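Local coordinates for lombricine kinase (Urechis caupo, PDB 3JPZ), which catalyses, as a phosphagen kinase, the reversible transfer of a phosphoryl group between ATP and the guanidino group of lombricine, at residues C116-G121 and E238-G243; N325-K330 and R334-L339; I348-A353 and K358-L363. All blocks are in the same frame, centred on the assembly; numbering follows the deposited sequence.

Interaction 1 (C116-G121 and E238-G243)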
ATOM      1  N   CYS A 116     -13.992  13.922 -28.185  0.80 12.52           N
ATOM      2  CA  CYS A 116     -14.787  12.827 -27.674  0.80 18.01           C
ATOM      3  C   CYS A 116     -13.861  11.657 -27.417  0.80 14.19           C
ATOM      4  O   CYS A 116     -12.919  11.418 -28.178  0.80 16.23           O
ATOM      5  CB  CYS A 116     -15.844  12.389 -28.694  0.80 13.73           C
ATOM      6  SG  CYS A 116     -16.645  13.717 -29.605  0.80 25.48           S
ATOM      7  N   ARG A 117     -14.118  10.937 -26.335  1.00 20.51           N
ATOM      8  CA  ARG A 117     -13.537   9.620 -26.158  1.00 13.05           C
ATOM      9  C   ARG A 117     -14.591   8.714 -25.556  1.00 19.13           C
ATOM     10  O   ARG A 117     -15.570   9.177 -24.972  1.00 11.96           O
ATOM     11  CB  ARG A 117     -12.262   9.642 -25.301  1.00 25.86           C
ATOM     12  CG  ARG A 117     -12.261  10.620 -24.149  1.00 16.26           C
ATOM     13  CD  ARG A 117     -11.161  10.277 -23.143  1.00 28.99           C
ATOM     14  NE  ARG A 117     -11.670   9.395 -22.098  1.00 49.42           N
ATOM     15  CZ  ARG A 117     -10.918   8.722 -21.235  1.00 39.67           C
ATOM     16  NH1 ARG A 117      -9.598   8.812 -21.280  1.00 53.27           N
ATOM     17  NH2 ARG A 117     -11.497   7.953 -20.326  1.00 29.97           N
ATOM     18  N   ILE A 118     -14.402   7.419 -25.752  1.00 13.15           N
ATOM     19  CA  ILE A 118     -15.224   6.405 -25.126  1.00 13.35           C
ATOM     20  C   ILE A 118     -14.262   5.371 -24.579  1.00 11.62           C
ATOM     21  O   ILE A 118     -13.392   4.896 -25.301  1.00 15.74           O
ATOM     22  CB  ILE A 118     -16.156   5.732 -26.139  1.00 11.81           C
ATOM     23  CG1 ILE A 118     -17.033   6.769 -26.829  1.00 17.80           C
ATOM     24  CG2 ILE A 118     -17.010   4.675 -25.447  1.00 17.13           C
ATOM     25  CD1 ILE A 118     -17.845   6.195 -27.970  1.00 12.05           C
ATOM     26  N   ARG A 119     -14.416   5.015 -23.311  1.00 11.35           N
ATOM     27  CA  ARG A 119     -13.479   4.106 -22.679  1.00 17.17           C
ATOM     28  C   ARG A 119     -14.220   2.949 -22.034  1.00 22.00           C
ATOM     29  O   ARG A 119     -15.373   3.068 -21.629  1.00 11.84           O
ATOM     30  CB  ARG A 119     -12.611   4.839 -21.651  1.00 16.96           C
ATOM     31  CG  ARG A 119     -13.212   4.963 -20.260  1.00 40.99           C
ATOM     32  CD  ARG A 119     -12.449   4.135 -19.233  1.00 36.24           C
ATOM     33  NE  ARG A 119     -13.109   4.143 -17.928  1.00 51.76           N
ATOM     34  CZ  ARG A 119     -12.847   5.004 -16.948  1.00 68.10           C
ATOM     35  NH1 ARG A 119     -13.512   4.924 -15.802  1.00 73.67           N
ATOM     36  NH2 ARG A 119     -11.922   5.942 -17.101  1.00 66.21           N
ATOM     37  N   THR A 120     -13.561   1.808 -21.981  1.00 11.81           N
ATOM     38  CA  THR A 120     -14.071   0.707 -21.201  1.00 11.87           C
ATOM     39  C   THR A 120     -12.879  -0.054 -20.677  1.00 12.02           C
ATOM     40  O   THR A 120     -11.738   0.326 -20.922  1.00 13.48           O
ATOM     41  CB  THR A 120     -14.969  -0.226 -22.029  1.00 23.57           C
ATOM     42  OG1 THR A 120     -15.670  -1.114 -21.146  1.00 16.46           O
ATOM     43  CG2 THR A 120     -14.138  -1.031 -23.024  1.00 25.08           C
ATOM     44  N   GLY A 121     -13.146  -1.116 -19.939  1.00 13.17           N
ATOM     45  CA  GLY A 121     -12.092  -1.977 -19.464  1.00 16.63           C
ATOM     46  C   GLY A 121     -12.456  -3.400 -19.810  1.00 13.24           C
ATOM     47  O   GLY A 121     -13.623  -3.735 -19.984  1.00 17.97           O
ATOM     48  N   GLU A 238     -17.373   3.768 -33.393  1.00 15.87           N
ATOM     49  CA  GLU A 238     -17.192   2.795 -34.470  1.00 17.53           C
ATOM     50  C   GLU A 238     -15.837   2.129 -34.348  1.00 22.19           C
ATOM     51  O   GLU A 238     -15.708   0.918 -34.517  1.00 24.92           O
ATOM     52  CB  GLU A 238     -17.296   3.472 -35.841  1.00 15.39           C
ATOM     53  CG  GLU A 238     -17.308   2.488 -37.021  1.00 16.84           C
ATOM     54  CD  GLU A 238     -15.934   1.905 -37.363  1.00 27.33           C
ATOM     55  OE1 GLU A 238     -14.897   2.575 -37.123  1.00 17.61           O
ATOM     56  OE2 GLU A 238     -15.899   0.772 -37.897  1.00 32.00           O
ATOM     57  N   ARG A 239     -14.825   2.942 -34.084  1.00 15.36           N
ATOM     58  CA  ARG A 239     -13.466   2.458 -33.900  0.51 17.39           C
ATOM     59  C   ARG A 239     -13.393   1.680 -32.597  1.00 17.56           C
ATOM     60  O   ARG A 239     -12.763   0.641 -32.512  1.00 16.73           O
ATOM     61  CB  ARG A 239     -12.492   3.641 -33.881  0.51 16.14           C
ATOM     62  CG  ARG A 239     -11.085   3.311 -33.406  0.51 17.80           C
ATOM     63  CD  ARG A 239     -10.128   4.468 -33.679  0.51 21.52           C
ATOM     64  NE  ARG A 239      -9.968   4.710 -35.110  0.51 25.89           N
ATOM     65  CZ  ARG A 239     -10.480   5.747 -35.764  0.51 27.56           C
ATOM     66  NH1 ARG A 239     -11.187   6.669 -35.118  0.51 16.67           N
ATOM     67  NH2 ARG A 239     -10.275   5.868 -37.069  0.51 17.07           N
ATOM     68  N   PHE A 240     -14.058   2.208 -31.583  1.00 17.19           N
ATOM     69  CA  PHE A 240     -14.129   1.586 -30.276  1.00 16.84           C
ATOM     70  C   PHE A 240     -14.550   0.115 -30.372  1.00 21.35           C
ATOM     71  O   PHE A 240     -13.841  -0.779 -29.918  1.00 16.33           O
ATOM     72  CB  PHE A 240     -15.133   2.386 -29.445  1.00 15.14           C
ATOM     73  CG  PHE A 240     -15.326   1.889 -28.054  1.00 18.72           C
ATOM     74  CD1 PHE A 240     -14.430   2.226 -27.048  1.00 21.67           C
ATOM     75  CD2 PHE A 240     -16.439   1.130 -27.732  1.00 17.85           C
ATOM     76  CE1 PHE A 240     -14.629   1.787 -25.747  1.00 12.98           C
ATOM     77  CE2 PHE A 240     -16.641   0.694 -26.442  1.00 13.58           C
ATOM     78  CZ  PHE A 240     -15.729   1.023 -25.444  1.00 13.02           C
ATOM     79  N   GLY A 241     -15.710  -0.127 -30.971  1.00 21.78           N
ATOM     80  CA  GLY A 241     -16.244  -1.471 -31.087  1.00 27.53           C
ATOM     81  C   GLY A 241     -15.464  -2.315 -32.076  1.00 25.96           C
ATOM     82  O   GLY A 241     -15.287  -3.512 -31.883  1.00 24.56           O
ATOM     83  N   ARG A 242     -15.006  -1.688 -33.150  1.00 26.72           N
ATOM     84  CA  ARG A 242     -14.197  -2.381 -34.139  1.00 38.35           C
ATOM     85  C   ARG A 242     -12.913  -2.886 -33.489  1.00 31.42           C
ATOM     86  O   ARG A 242     -12.502  -4.026 -33.694  1.00 21.27           O
ATOM     87  CB  ARG A 242     -13.875  -1.444 -35.304  1.00 33.46           C
ATOM     88  CG  ARG A 242     -12.937  -2.044 -36.338  1.00 35.58           C
ATOM     89  CD  ARG A 242     -13.094  -1.352 -37.685  1.00 48.80           C
ATOM     90  NE  ARG A 242     -12.953   0.098 -37.578  1.00 33.46           N
ATOM     91  CZ  ARG A 242     -11.790   0.728 -37.469  1.00 30.68           C
ATOM     92  NH1 ARG A 242     -10.663   0.034 -37.439  1.00 34.87           N
ATOM     93  NH2 ARG A 242     -11.755   2.051 -37.381  1.00 28.22           N
ATOM     94  N   GLY A 243     -12.292  -2.031 -32.685  1.00 17.97           N
ATOM     95  CA  GLY A 243     -11.062  -2.380 -32.002  1.00 32.66           C
ATOM     96  C   GLY A 243     -11.269  -3.462 -30.957  1.00 36.69           C
ATOM     97  O   GLY A 243     -10.475  -4.395 -30.846  1.00 17.87           O
TER
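The ring of Phe240 reaches from helix 233-252 to Ile118 and Thr120 of strand 113-122, a strand in the middle of the antiparallel sheet of the phosphagen kinase catalytic domain. The contact illustrates how one aromatic side chain can fill the gap between a helix and the sheet face it covers. The short segments run nearly along each other, with axes 9.2 Å apart and a crossing angle of -26°. No hydrogen bond joins them, and Phe240 supplies essentially all of the helix's share.

The phenyl group points at the strand because CG lies anti to the backbone N (chi1 -180°). Ile118 lays its CG2 methyl over the middle of one ring face, a CH-pi contact of 3.8 Å from CG2 to the ring centroid and 11° off the normal. The backbone of the same residue is also close, Ile118 O lying 3.4 Å from Phe240 CD1. Val236, Phe237 and Leu278 also touch Ile118.

Thr120 meets the far end of the ring with CB and its CG2 methyl, not its hydroxyl. OG1 instead hydrogen-bonds to Thr276 O and to Arg122 NH1, which satisfies the polar branch of a buried residue.

Strand alternation separates this apolar side from a charged one. Arg117 and Arg119, both observed to bind ADP in this enzyme although none is bound to this chain, project from the other face, where Arg119 approaches Arg223 and Arg279; such a cluster suits nucleotide phosphates. On the helix, Glu238 and Arg242 pair side-on, one turn apart, and Arg242 NH1 has a second carboxylate in Asp155. At the end of the Phe240 ring, Thr120 CG2 comes to 3.6 Å from CZ, approaching obliquely.

Interaction 2 (N325-K330 and R334-L339)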
ATOM      1  N   ASN A 325     -21.486   9.969 -19.556  1.00 11.70           N
ATOM      2  CA  ASN A 325     -22.596   9.244 -18.982  1.00 11.88           C
ATOM      3  C   ASN A 325     -22.226   8.911 -17.548  1.00 11.94           C
ATOM      4  O   ASN A 325     -21.059   8.656 -17.247  1.00 13.45           O
ATOM      5  CB  ASN A 325     -22.918   7.988 -19.785  1.00 12.32           C
ATOM      6  CG  ASN A 325     -21.720   7.097 -19.971  1.00 11.79           C
ATOM      7  OD1 ASN A 325     -20.728   7.493 -20.563  1.00 12.88           O
ATOM      8  ND2 ASN A 325     -21.817   5.874 -19.483  1.00 12.94           N
ATOM      9  N   ALA A 326     -23.215   8.949 -16.664  1.00 12.93           N
ATOM     10  CA  ALA A 326     -23.000   8.707 -15.241  1.00 13.10           C
ATOM     11  C   ALA A 326     -23.064   7.216 -14.903  1.00 12.27           C
ATOM     12  O   ALA A 326     -22.265   6.715 -14.110  1.00 15.06           O
ATOM     13  CB  ALA A 326     -24.033   9.491 -14.418  1.00 12.35           C
ATOM     14  N   ALA A 327     -24.014   6.517 -15.506  1.00 15.69           N
ATOM     15  CA  ALA A 327     -24.259   5.105 -15.212  1.00 13.08           C
ATOM     16  C   ALA A 327     -23.354   4.178 -16.021  1.00 16.87           C
ATOM     17  O   ALA A 327     -22.660   4.613 -16.924  1.00 12.20           O
ATOM     18  CB  ALA A 327     -25.702   4.771 -15.470  1.00 16.85           C
ATOM     19  N   ARG A 328     -23.385   2.889 -15.692  1.00 16.46           N
ATOM     20  CA  ARG A 328     -22.516   1.907 -16.337  1.00 12.58           C
ATOM     21  C   ARG A 328     -23.234   0.598 -16.574  1.00 15.56           C
ATOM     22  O   ARG A 328     -22.832  -0.184 -17.438  1.00 12.95           O
ATOM     23  CB  ARG A 328     -21.294   1.637 -15.466  1.00 19.59           C
ATOM     24  CG  ARG A 328     -20.417   2.839 -15.257  1.00 12.43           C
ATOM     25  CD  ARG A 328     -19.625   3.175 -16.496  1.00 17.01           C
ATOM     26  NE  ARG A 328     -18.646   4.210 -16.211  1.00 12.26           N
ATOM     27  CZ  ARG A 328     -18.900   5.511 -16.241  1.00 16.83           C
ATOM     28  NH1 ARG A 328     -20.108   5.953 -16.564  1.00 17.99           N
ATOM     29  NH2 ARG A 328     -17.938   6.371 -15.953  1.00 11.70           N
ATOM     30  N   LEU A 329     -24.271   0.361 -15.772  1.00 13.10           N
ATOM     31  CA  LEU A 329     -25.152  -0.789 -15.895  1.00 21.61           C
ATOM     32  C   LEU A 329     -26.490  -0.344 -16.456  1.00 20.54           C
ATOM     33  O   LEU A 329     -26.818   0.839 -16.414  1.00 14.01           O
ATOM     34  CB  LEU A 329     -25.428  -1.391 -14.516  1.00 22.77           C
ATOM     35  CG  LEU A 329     -24.552  -2.498 -13.932  1.00 32.07           C
ATOM     36  CD1 LEU A 329     -25.209  -2.977 -12.640  1.00 17.92           C
ATOM     37  CD2 LEU A 329     -24.371  -3.656 -14.897  1.00 33.18           C
ATOM     38  N   LYS A 330     -27.239  -1.309 -16.983  1.00 20.45           N
ATOM     39  CA  LYS A 330     -28.677  -1.191 -17.273  1.00 18.43           C
ATOM     40  C   LYS A 330     -28.963  -0.710 -18.695  1.00 13.81           C
ATOM     41  O   LYS A 330     -30.040  -0.948 -19.239  1.00 23.43           O
ATOM     42  CB  LYS A 330     -29.375  -0.327 -16.222  1.00 20.97           C
ATOM     43  CG  LYS A 330     -29.526  -1.041 -14.885  1.00 31.72           C
ATOM     44  CD  LYS A 330     -30.483  -0.314 -13.956  1.00 35.47           C
ATOM     45  CE  LYS A 330     -29.748   0.520 -12.927  1.00 25.25           C
ATOM     46  NZ  LYS A 330     -30.683   1.349 -12.111  1.00 31.77           N
ATOM     47  N   ARG A 334     -23.897   0.963 -26.745  1.00 23.41           N
ATOM     48  CA  ARG A 334     -24.479   1.792 -27.784  1.00 14.40           C
ATOM     49  C   ARG A 334     -25.481   2.759 -27.164  1.00 14.11           C
ATOM     50  O   ARG A 334     -25.503   3.928 -27.509  1.00 13.37           O
ATOM     51  CB  ARG A 334     -25.135   0.922 -28.853  1.00 18.42           C
ATOM     52  CG  ARG A 334     -25.679   1.686 -30.048  1.00 23.94           C
ATOM     53  CD  ARG A 334     -27.089   2.181 -29.812  1.00 14.31           C
ATOM     54  NE  ARG A 334     -27.987   1.075 -29.507  1.00 37.59           N
ATOM     55  CZ  ARG A 334     -29.295   1.190 -29.300  1.00 35.27           C
ATOM     56  NH1 ARG A 334     -29.891   2.372 -29.366  1.00 28.54           N
ATOM     57  NH2 ARG A 334     -30.008   0.109 -29.024  1.00 37.48           N
ATOM     58  N   GLU A 335     -26.285   2.277 -26.226  1.00 13.62           N
ATOM     59  CA  GLU A 335     -27.284   3.128 -25.579  1.00 17.61           C
ATOM     60  C   GLU A 335     -26.668   4.255 -24.756  1.00 16.57           C
ATOM     61  O   GLU A 335     -27.201   5.366 -24.719  1.00 19.36           O
ATOM     62  CB  GLU A 335     -28.217   2.298 -24.696  1.00 12.55           C
ATOM     63  CG  GLU A 335     -29.277   1.534 -25.484  1.00 22.57           C
ATOM     64  CD  GLU A 335     -30.224   0.742 -24.596  1.00 25.69           C
ATOM     65  OE1 GLU A 335     -29.764   0.140 -23.601  1.00 29.86           O
ATOM     66  OE2 GLU A 335     -31.433   0.714 -24.901  1.00 27.49           O
ATOM     67  N   PHE A 336     -25.553   3.976 -24.093  1.00 17.59           N
ATOM     68  CA  PHE A 336     -24.905   4.990 -23.276  1.00 20.54           C
ATOM     69  C   PHE A 336     -24.338   6.096 -24.138  1.00 11.91           C
ATOM     70  O   PHE A 336     -24.408   7.275 -23.775  1.00 13.08           O
ATOM     71  CB  PHE A 336     -23.802   4.378 -22.416  1.00 19.59           C
ATOM     72  CG  PHE A 336     -24.289   3.868 -21.099  1.00 16.07           C
ATOM     73  CD1 PHE A 336     -24.087   2.556 -20.734  1.00 12.25           C
ATOM     74  CD2 PHE A 336     -24.958   4.710 -20.224  1.00 16.52           C
ATOM     75  CE1 PHE A 336     -24.532   2.089 -19.514  1.00 12.74           C
ATOM     76  CE2 PHE A 336     -25.411   4.247 -19.002  1.00 17.48           C
ATOM     77  CZ  PHE A 336     -25.191   2.934 -18.647  1.00 12.66           C
ATOM     78  N   VAL A 337     -23.756   5.711 -25.268  1.00 11.78           N
ATOM     79  CA  VAL A 337     -23.291   6.668 -26.255  1.00 11.64           C
ATOM     80  C   VAL A 337     -24.462   7.506 -26.761  1.00 12.81           C
ATOM     81  O   VAL A 337     -24.305   8.700 -27.000  1.00 12.14           O
ATOM     82  CB  VAL A 337     -22.622   5.975 -27.471  1.00 11.67           C
ATOM     83  CG1 VAL A 337     -22.130   7.013 -28.463  1.00 12.45           C
ATOM     84  CG2 VAL A 337     -21.479   5.088 -27.019  1.00 12.01           C
ATOM     85  N   GLN A 338     -25.629   6.882 -26.924  1.00 17.53           N
ATOM     86  CA  GLN A 338     -26.812   7.599 -27.392  1.00 11.96           C
ATOM     87  C   GLN A 338     -27.311   8.563 -26.327  1.00 17.56           C
ATOM     88  O   GLN A 338     -27.760   9.673 -26.638  1.00 12.25           O
ATOM     89  CB  GLN A 338     -27.932   6.639 -27.778  1.00 12.17           C
ATOM     90  CG  GLN A 338     -29.087   7.353 -28.435  1.00 12.29           C
ATOM     91  CD  GLN A 338     -28.658   8.043 -29.696  1.00 18.01           C
ATOM     92  OE1 GLN A 338     -28.144   7.401 -30.603  1.00 12.20           O
ATOM     93  NE2 GLN A 338     -28.853   9.365 -29.761  1.00 12.47           N
ATOM     94  N   LEU A 339     -27.218   8.132 -25.072  1.00 19.81           N
ATOM     95  CA  LEU A 339     -27.609   8.960 -23.937  0.70 21.69           C
ATOM     96  C   LEU A 339     -26.706  10.186 -23.847  1.00 12.25           C
ATOM     97  O   LEU A 339     -27.159  11.280 -23.516  1.00 16.44           O
ATOM     98  CB  LEU A 339     -27.546   8.159 -22.631  0.70 12.60           C
ATOM     99  CG  LEU A 339     -27.716   8.993 -21.354  0.70 18.93           C
ATOM    100  CD1 LEU A 339     -29.132   9.548 -21.267  0.70 12.56           C
ATOM    101  CD2 LEU A 339     -27.386   8.176 -20.120  0.70 23.75           C
TER
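Phe336, near the start of helix 333-355, pushes its ring into the curve of the loop Asn325-Lys330. In this strand-loop-helix connection of the catalytic domain, the loop leaves strand 320-325 and folds back round the first turns of the helix that follows. Arg334, at the head of the segment, is directed elsewhere, to a salt bridge with Asp97. Glu335 stays at the margin, its OE1 bonded to the backbone nitrogen of Ser332.

Phe336 carries nearly everything else. Ala327 O sits 3.4 Å above the ring plane, offset toward the rim, and on the same face Asn325 ND2 comes to 3.4 Å from Phe336 CD2. The amide and the ring are inclined by 39°, so they are not stacked. The amide's main bonds lie outside the contact, OD1 accepting from Ala280 N and ND2 donating to Leu278 O; ND2 adds a weak one to Ala327 O. Leu329 O faces the ring's edge near its plane, 3.5 Å from Phe336 CZ, while the methyl CB of Ala327 packs 3.6 Å from Phe336 CE2.

Val337 turns its side chain to Val233 and Phe237 of the neighbouring helix, and Gln338 reaches Val104 N. Leu339 closes the walk, its CD2 4.5 Å from Asn325 CB. Behind the ring's partners the loop is braced by Arg328, whose NH1 bonds both Asn325 O and Ala327 O at 2.9 Å, standing above each carbonyl plane.

Interaction 3 (I348-A353 and K358-L363)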
ATOM      1  N   ILE A 348     -26.121  21.795 -25.750  1.00 12.51           N
ATOM      2  CA  ILE A 348     -25.844  22.728 -26.838  1.00 13.13           C
ATOM      3  C   ILE A 348     -27.080  23.541 -27.226  1.00 12.20           C
ATOM      4  O   ILE A 348     -26.976  24.739 -27.448  1.00 13.34           O
ATOM      5  CB  ILE A 348     -25.309  21.985 -28.081  1.00 13.07           C
ATOM      6  CG1 ILE A 348     -23.911  21.428 -27.804  1.00 11.81           C
ATOM      7  CG2 ILE A 348     -25.266  22.916 -29.283  1.00 13.24           C
ATOM      8  CD1 ILE A 348     -23.477  20.360 -28.787  1.00 11.62           C
ATOM      9  N   ASP A 349     -28.242  22.891 -27.304  1.00 12.44           N
ATOM     10  CA  ASP A 349     -29.496  23.588 -27.589  1.00 14.94           C
ATOM     11  C   ASP A 349     -29.706  24.724 -26.583  1.00 17.87           C
ATOM     12  O   ASP A 349     -30.121  25.823 -26.935  1.00 14.01           O
ATOM     13  CB  ASP A 349     -30.692  22.631 -27.521  1.00 12.62           C
ATOM     14  CG  ASP A 349     -30.715  21.628 -28.657  1.00 14.58           C
ATOM     15  OD1 ASP A 349     -29.945  21.794 -29.622  1.00 23.17           O
ATOM     16  OD2 ASP A 349     -31.516  20.673 -28.584  1.00 25.92           O
ATOM     17  N   MET A 350     -29.407  24.454 -25.323  1.00 12.78           N
ATOM     18  CA  MET A 350     -29.608  25.453 -24.279  1.00 13.54           C
ATOM     19  C   MET A 350     -28.553  26.533 -24.397  1.00 13.51           C
ATOM     20  O   MET A 350     -28.832  27.714 -24.186  1.00 13.47           O
ATOM     21  CB  MET A 350     -29.525  24.815 -22.900  1.00 13.73           C
ATOM     22  CG  MET A 350     -30.591  23.787 -22.625  1.00 26.02           C
ATOM     23  SD  MET A 350     -30.254  22.939 -21.073  1.00 24.22           S
ATOM     24  CE  MET A 350     -31.754  22.001 -20.868  1.00 32.58           C
ATOM     25  N   GLU A 351     -27.332  26.125 -24.731  1.00 13.04           N
ATOM     26  CA  GLU A 351     -26.247  27.079 -24.884  1.00 12.61           C
ATOM     27  C   GLU A 351     -26.624  28.087 -25.963  1.00 21.45           C
ATOM     28  O   GLU A 351     -26.528  29.291 -25.751  1.00 19.89           O
ATOM     29  CB  GLU A 351     -24.941  26.366 -25.246  1.00 12.78           C
ATOM     30  CG  GLU A 351     -23.736  27.278 -25.338  1.00 13.54           C
ATOM     31  CD  GLU A 351     -23.475  28.059 -24.060  1.00 16.50           C
ATOM     32  OE1 GLU A 351     -23.617  27.503 -22.948  1.00 12.79           O
ATOM     33  OE2 GLU A 351     -23.105  29.239 -24.175  1.00 19.53           O
ATOM     34  N   GLN A 352     -27.089  27.588 -27.105  1.00 12.81           N
ATOM     35  CA  GLN A 352     -27.402  28.446 -28.244  1.00 12.57           C
ATOM     36  C   GLN A 352     -28.569  29.357 -27.906  1.00 16.24           C
ATOM     37  O   GLN A 352     -28.550  30.545 -28.233  1.00 13.79           O
ATOM     38  CB  GLN A 352     -27.700  27.605 -29.489  1.00 12.74           C
ATOM     39  CG  GLN A 352     -26.490  26.817 -29.948  1.00 12.25           C
ATOM     40  CD  GLN A 352     -26.796  25.767 -31.003  1.00 17.92           C
ATOM     41  OE1 GLN A 352     -27.844  25.111 -30.989  1.00 13.15           O
ATOM     42  NE2 GLN A 352     -25.860  25.586 -31.915  1.00 17.47           N
ATOM     43  N   ALA A 353     -29.573  28.795 -27.241  1.00 17.40           N
ATOM     44  CA  ALA A 353     -30.712  29.565 -26.768  1.00 13.43           C
ATOM     45  C   ALA A 353     -30.266  30.769 -25.950  1.00 13.36           C
ATOM     46  O   ALA A 353     -30.761  31.874 -26.154  1.00 16.06           O
ATOM     47  CB  ALA A 353     -31.628  28.687 -25.940  1.00 13.92           C
ATOM     48  N   LYS A 358     -32.234  34.032 -25.003  1.00 20.81           N
ATOM     49  CA  LYS A 358     -33.551  33.435 -24.788  1.00 14.33           C
ATOM     50  C   LYS A 358     -33.617  32.655 -23.473  1.00 14.39           C
ATOM     51  O   LYS A 358     -32.593  32.334 -22.879  1.00 18.33           O
ATOM     52  CB  LYS A 358     -33.910  32.501 -25.947  1.00 39.88           C
ATOM     53  CG  LYS A 358     -34.156  33.200 -27.279  1.00 54.61           C
ATOM     54  CD  LYS A 358     -34.498  32.193 -28.373  1.00 63.38           C
ATOM     55  CE  LYS A 358     -34.775  32.872 -29.707  1.00 69.23           C
ATOM     56  NZ  LYS A 358     -35.014  31.882 -30.799  1.00 75.92           N
ATOM     57  N   SER A 359     -34.833  32.369 -23.018  1.00 31.51           N
ATOM     58  CA  SER A 359     -35.035  31.552 -21.828  1.00 26.56           C
ATOM     59  C   SER A 359     -34.926  30.084 -22.213  1.00 31.55           C
ATOM     60  O   SER A 359     -35.438  29.676 -23.251  1.00 34.76           O
ATOM     61  CB  SER A 359     -36.410  31.835 -21.219  1.00 33.35           C
ATOM     62  OG  SER A 359     -36.633  31.048 -20.059  1.00 37.05           O
ATOM     63  N   ILE A 360     -34.243  29.293 -21.390  1.00 29.83           N
ATOM     64  CA  ILE A 360     -34.149  27.855 -21.628  1.00 28.33           C
ATOM     65  C   ILE A 360     -35.131  27.098 -20.748  1.00 23.98           C
ATOM     66  O   ILE A 360     -35.025  25.886 -20.590  1.00 20.54           O
ATOM     67  CB  ILE A 360     -32.741  27.304 -21.329  1.00 21.29           C
ATOM     68  CG1 ILE A 360     -32.388  27.514 -19.857  1.00 13.89           C
ATOM     69  CG2 ILE A 360     -31.711  27.949 -22.227  1.00 19.74           C
ATOM     70  CD1 ILE A 360     -31.307  26.568 -19.357  1.00 27.02           C
ATOM     71  N   ASP A 361     -36.078  27.819 -20.160  1.00 17.15           N
ATOM     72  CA  ASP A 361     -37.051  27.206 -19.270  1.00 23.40           C
ATOM     73  C   ASP A 361     -37.810  26.064 -19.948  1.00 26.65           C
ATOM     74  O   ASP A 361     -38.180  25.093 -19.298  1.00 32.45           O
ATOM     75  CB  ASP A 361     -38.024  28.263 -18.748  1.00 41.88           C
ATOM     76  CG  ASP A 361     -37.349  29.268 -17.834  1.00 44.63           C
ATOM     77  OD1 ASP A 361     -36.164  29.056 -17.493  1.00 40.02           O
ATOM     78  OD2 ASP A 361     -38.001  30.264 -17.457  1.00 47.84           O
ATOM     79  N   ASP A 362     -38.038  26.174 -21.252  0.70 32.54           N
ATOM     80  CA  ASP A 362     -38.785  25.142 -21.967  0.70 31.38           C
ATOM     81  C   ASP A 362     -37.877  24.027 -22.490  0.70 27.56           C
ATOM     82  O   ASP A 362     -38.359  23.021 -23.005  0.70 28.38           O
ATOM     83  CB  ASP A 362     -39.595  25.755 -23.116  0.70 37.54           C
ATOM     84  CG  ASP A 362     -38.724  26.226 -24.266  0.70 40.99           C
ATOM     85  OD1 ASP A 362     -37.584  26.677 -24.019  0.70 38.75           O
ATOM     86  OD2 ASP A 362     -39.190  26.149 -25.424  0.70 50.11           O
ATOM     87  N   LEU A 363     -36.568  24.209 -22.357  1.00 22.06           N
ATOM     88  CA  LEU A 363     -35.607  23.187 -22.767  1.00 22.93           C
ATOM     89  C   LEU A 363     -35.103  22.368 -21.584  1.00 30.22           C
ATOM     90  O   LEU A 363     -34.727  21.201 -21.738  1.00 26.91           O
ATOM     91  CB  LEU A 363     -34.417  23.835 -23.474  1.00 21.90           C
ATOM     92  CG  LEU A 363     -34.769  24.740 -24.652  1.00 28.13           C
ATOM     93  CD1 LEU A 363     -33.501  25.279 -25.298  1.00 33.84           C
ATOM     94  CD2 LEU A 363     -35.628  23.992 -25.669  1.00 36.00           C
TER
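Ala353 and Met350, on the last turns of helix 333-355, receive the chain as it doubles back through Lys358-Leu363, close to the C-terminus. The contact is an example of a helix end covered by its own returning tail. One side is a compact apolar cluster, the other an open polar turn.

On the tight side, the methyl of Ala353 meets two branches of the tail: its CB is 3.8 Å from Ile360 CG2 and 3.9 Å from Leu363 CD1. Ile360 CG2 also settles against the helix backbone, 3.5 Å from Met350 O. Its other branch, CG1, takes the more confined place between backbone N and carbonyl carbon (chi1 62°), which carries CD1 toward the sulfur of Met350. The methionine is extended beyond CG and slides past Leu363 in the opposite direction, until its CE stops 3.2 Å from Leu363 O. Ile298, from helix 295-301, touches both Met350 and Ile360, which ties the cluster to that helix.

Toward solvent the packing thins. Lys358 rests its CB and CG near Ala353 O, but the extended remainder leads its amine away. Ser359 faces off the helix, its OG accepting from Asp361 N in an ST turn that shapes the bend, with exposed Asp361 and Asp362 beyond. Asp349, at the rim, pairs with Lys345 one turn earlier in the helix.

A single hydrogen bond crosses the contact, Lys358 N to Ala353 O at 2.9 Å, with an N-H...O angle of 152°. It supplies a donor to a carbonyl near the helix end. The chemistry therefore implies that apolar side chains hold the tail against the helix, while the one backbone bond probably helps hold the turn closed.

How the interactions relate
Interactions 1 and 2 are core contacts, each centred on one phenylalanine that reaches from a helix, whereas interaction 3 is peripheral and only partly buried. The ring of interaction 1 meets mainly methyl groups on the sheet; that of interaction 2 meets mainly carbonyls and an amide in a loop, with one methyl. Interaction 3 spreads over several aliphatic side chains and adds a backbone hydrogen bond between its segments, which the others lack. The first two touch through Ile118 CD1 and Val337 CG2, 3.9 Å apart; interaction 1 contains nucleotide-site residues and interaction 2 lies beside them. Interactions 2 and 3 share helix 333-355, yet their centres are about 24 Å apart, and interaction 3 lies away from those sites.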